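Local coordinates for PKS_KS domain-containing protein (Photorhabdus luminescens subsp. laumondii, PDB 6SMO), which probably acts as a beta-ketoacyl-acyl carrier protein synthase, joining acyl units in chain elongation, and is captured here with a polyketone chain bound in its pocket, at residues I127-A132 with V184-T189. Residues are numbered along the deposited sequence; the frame is centred on the assembly and turned at random.
Sequences IATAIA and VSNIST. With LKZ (3,5,7,9,11-pentakis(oxidanylidene)dodecanal), chain H.
Asn186 reaches across to Ile127 and Ile187 to Thr129 where two neighbouring parallel strands of the thiolase-like fold, 123-128 and the short, weakly bonded 184-185, outermost in this chain, run out into loops beside the pocket of the bound polyketone. The touching parts keep nearly the same direction, 19° apart. Two hydrogen bonds join them. The side-chain amide ND2 of Asn186 donates to Ile127 O at 3.1 Å, reaching a lone pair in the carbonyl plane (C=O...donor angle 134°), while the oxygen is tilted somewhat out of the amide plane of Asn186. CG anti to the backbone N (chi1 172°) carries the amide toward 127-132, where it takes a place that a main-chain N-H might otherwise fill. Farther along, Thr129 N gives a weak bond of 3.4 Å to Ile187 O. A CA-H...O contact continues the pairing, Ser188 CA lying 3.1 Å from Thr129 O.

Van der Waals contact is sparse and buried: the methyl of Ala128 lies against Ile187 O, and Thr129 CG2 sits 3.8 Å from Asn186 ND2, the two side chains crossing obliquely. Helix 193-206 covers Ala128 and Ile187, and helix 169-178 covers Ile127. Residues 184-189 also face the partner subunit, the Ketoacyl_synth_N domain-containing protein, whose Thr157 OG1 bonds to Asn186 N and whose Ser156 OG pairs with Ser188 OG; the backbone of Asn186 and Ser188 also bonds to that chain.

Beyond the pairing, 127-132 turns toward the ligand. Glu219 accepts from the backbone N of both Ala130 and Ile131, and Thr129 OG1 pairs with Ser218 O. The same hydroxyl closes an ST motif, accepting from Ala132 N at 3.0 Å. The turn presents two pocket residues: Ala130 CB lies 3.7 Å from ligand C8, and CG2 of Ile131 lies 3.7 Å from ligand C23.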
loop_
_atom_site.group_PDB
_atom_site.type_symbol
_atom_site.label_atom_id
_atom_site.label_comp_id
_atom_site.label_asym_id
_atom_site.label_seq_id
_atom_site.Cartn_x
_atom_site.Cartn_y
_atom_site.Cartn_z
ATOM N N ILE B 127 9.317 -6.071 2.824
ATOM C CA ILE B 127 9.761 -4.647 2.726
ATOM C C ILE B 127 8.666 -3.850 2.012
ATOM O O ILE B 127 8.425 -4.112 0.817
ATOM C CB ILE B 127 11.125 -4.533 2.015
ATOM C CG1 ILE B 127 12.219 -5.284 2.782
ATOM C CG2 ILE B 127 11.498 -3.073 1.789
ATOM C CD1 ILE B 127 13.503 -5.475 2.008
ATOM N N ALA B 128 8.040 -2.912 2.729
ATOM C CA ALA B 128 6.900 -2.089 2.260
ATOM C C ALA B 128 7.407 -0.763 1.681
ATOM O O ALA B 128 8.573 -0.400 1.936
ATOM C CB ALA B 128 5.943 -1.853 3.401
ATOM N N THR B 129 6.547 -0.074 0.928
ATOM C CA THR B 129 6.816 1.253 0.311
ATOM C C THR B 129 5.486 1.904 -0.080
ATOM O O THR B 129 4.536 1.159 -0.385
ATOM C CB THR B 129 7.744 1.122 -0.904
ATOM O OG1 THR B 129 8.239 2.424 -1.222
ATOM C CG2 THR B 129 7.062 0.522 -2.114
ATOM N N ALA B 130 5.448 3.233 -0.101
ATOM C CA ALA B 130 4.244 3.979 -0.517
ATOM C C ALA B 130 4.331 4.314 -2.013
ATOM O O ALA B 130 3.319 4.126 -2.694
ATOM C CB ALA B 130 4.108 5.214 0.332
ATOM N N ILE B 131 5.501 4.743 -2.509
ATOM C CA ILE B 131 5.645 5.136 -3.948
ATOM C C ILE B 131 6.781 4.376 -4.636
ATOM O O ILE B 131 6.984 4.615 -5.818
ATOM C CB ILE B 131 5.858 6.653 -4.107
ATOM C CG1 ILE B 131 7.335 7.024 -3.999
ATOM C CG2 ILE B 131 5.016 7.444 -3.134
ATOM C CD1 ILE B 131 7.573 8.413 -3.490
ATOM N N ALA B 132 7.522 3.545 -3.908
ATOM C CA ALA B 132 8.661 2.758 -4.441
ATOM C C ALA B 132 9.641 3.698 -5.163
ATOM O O ALA B 132 9.967 4.752 -4.581
ATOM C CB ALA B 132 8.143 1.657 -5.335
ATOM N N VAL B 184 7.746 -13.750 0.036
ATOM C CA VAL B 184 8.285 -12.378 -0.207
ATOM C C VAL B 184 7.118 -11.499 -0.673
ATOM O O VAL B 184 6.499 -11.843 -1.699
ATOM C CB VAL B 184 9.437 -12.391 -1.232
ATOM C CG1 VAL B 184 9.916 -10.988 -1.574
ATOM C CG2 VAL B 184 10.601 -13.246 -0.753
ATOM N N SER B 185 6.823 -10.419 0.059
ATOM C CA SER B 185 5.650 -9.535 -0.172
ATOM C C SER B 185 6.078 -8.064 -0.181
ATOM O O SER B 185 7.124 -7.740 0.419
ATOM C CB SER B 185 4.577 -9.782 0.858
ATOM O OG SER B 185 5.050 -9.491 2.165
ATOM N N ASN B 186 5.257 -7.238 -0.829
ATOM C CA ASN B 186 5.418 -5.765 -0.880
ATOM C C ASN B 186 4.057 -5.141 -0.568
ATOM O O ASN B 186 3.217 -5.092 -1.458
ATOM C CB ASN B 186 5.966 -5.255 -2.213
ATOM C CG ASN B 186 5.938 -3.747 -2.313
ATOM O OD1 ASN B 186 5.540 -3.198 -3.325
ATOM N ND2 ASN B 186 6.348 -3.067 -1.263
ATOM N N ILE B 187 3.841 -4.760 0.687
ATOM C CA ILE B 187 2.577 -4.089 1.090
ATOM C C ILE B 187 2.760 -2.608 0.762
ATOM O O ILE B 187 3.779 -2.059 1.145
ATOM C CB ILE B 187 2.286 -4.360 2.578
ATOM C CG1 ILE B 187 2.005 -5.845 2.808
ATOM C CG2 ILE B 187 1.150 -3.493 3.077
ATOM C CD1 ILE B 187 1.843 -6.227 4.246
ATOM N N SER B 188 1.810 -2.006 0.053
ATOM C CA SER B 188 1.944 -0.589 -0.365
ATOM C C SER B 188 0.799 0.268 0.177
ATOM O O SER B 188 0.376 1.172 -0.531
ATOM C CB SER B 188 2.067 -0.478 -1.849
ATOM O OG SER B 188 0.989 -1.128 -2.488
ATOM N N THR B 189 0.305 -0.046 1.371
ATOM C CA THR B 189 -0.822 0.697 1.994
ATOM C C THR B 189 -0.413 2.102 2.451
ATOM O O THR B 189 -0.644 2.410 3.615
ATOM C CB THR B 189 -1.375 -0.088 3.184
ATOM O OG1 THR B 189 -0.248 -0.598 3.891
ATOM C CG2 THR B 189 -2.262 -1.235 2.764
HETATM C C4 LKZ H . 2.293 11.007 -4.408
HETATM C C5 LKZ H . 1.599 9.691 -4.162
HETATM C C6 LKZ H . 2.225 8.750 -3.127
HETATM C C7 LKZ H . 1.321 8.689 -1.916
HETATM C C8 LKZ H . 1.665 7.746 -0.757
HETATM C C10 LKZ H . 0.373 9.480 4.003
HETATM C C22 LKZ H . 3.131 10.862 -5.663
HETATM C C11 LKZ H . 1.835 9.313 4.334
HETATM O O19 LKZ H . 2.565 10.259 4.567
HETATM C C3 LKZ H . 0.181 8.604 2.780
HETATM O O23 LKZ H . -0.687 7.749 2.763
HETATM C C2 LKZ H . 1.201 8.751 1.643
HETATM C C9 LKZ H . 0.686 8.060 0.378
HETATM O O20 LKZ H . -0.499 7.835 0.225
HETATM O O21 LKZ H . 0.361 9.424 -1.848
HETATM O O22 LKZ H . 0.597 9.401 -4.794
HETATM O O24 LKZ H . 2.728 11.213 -6.762
HETATM C C23 LKZ H . 4.508 10.256 -5.470
#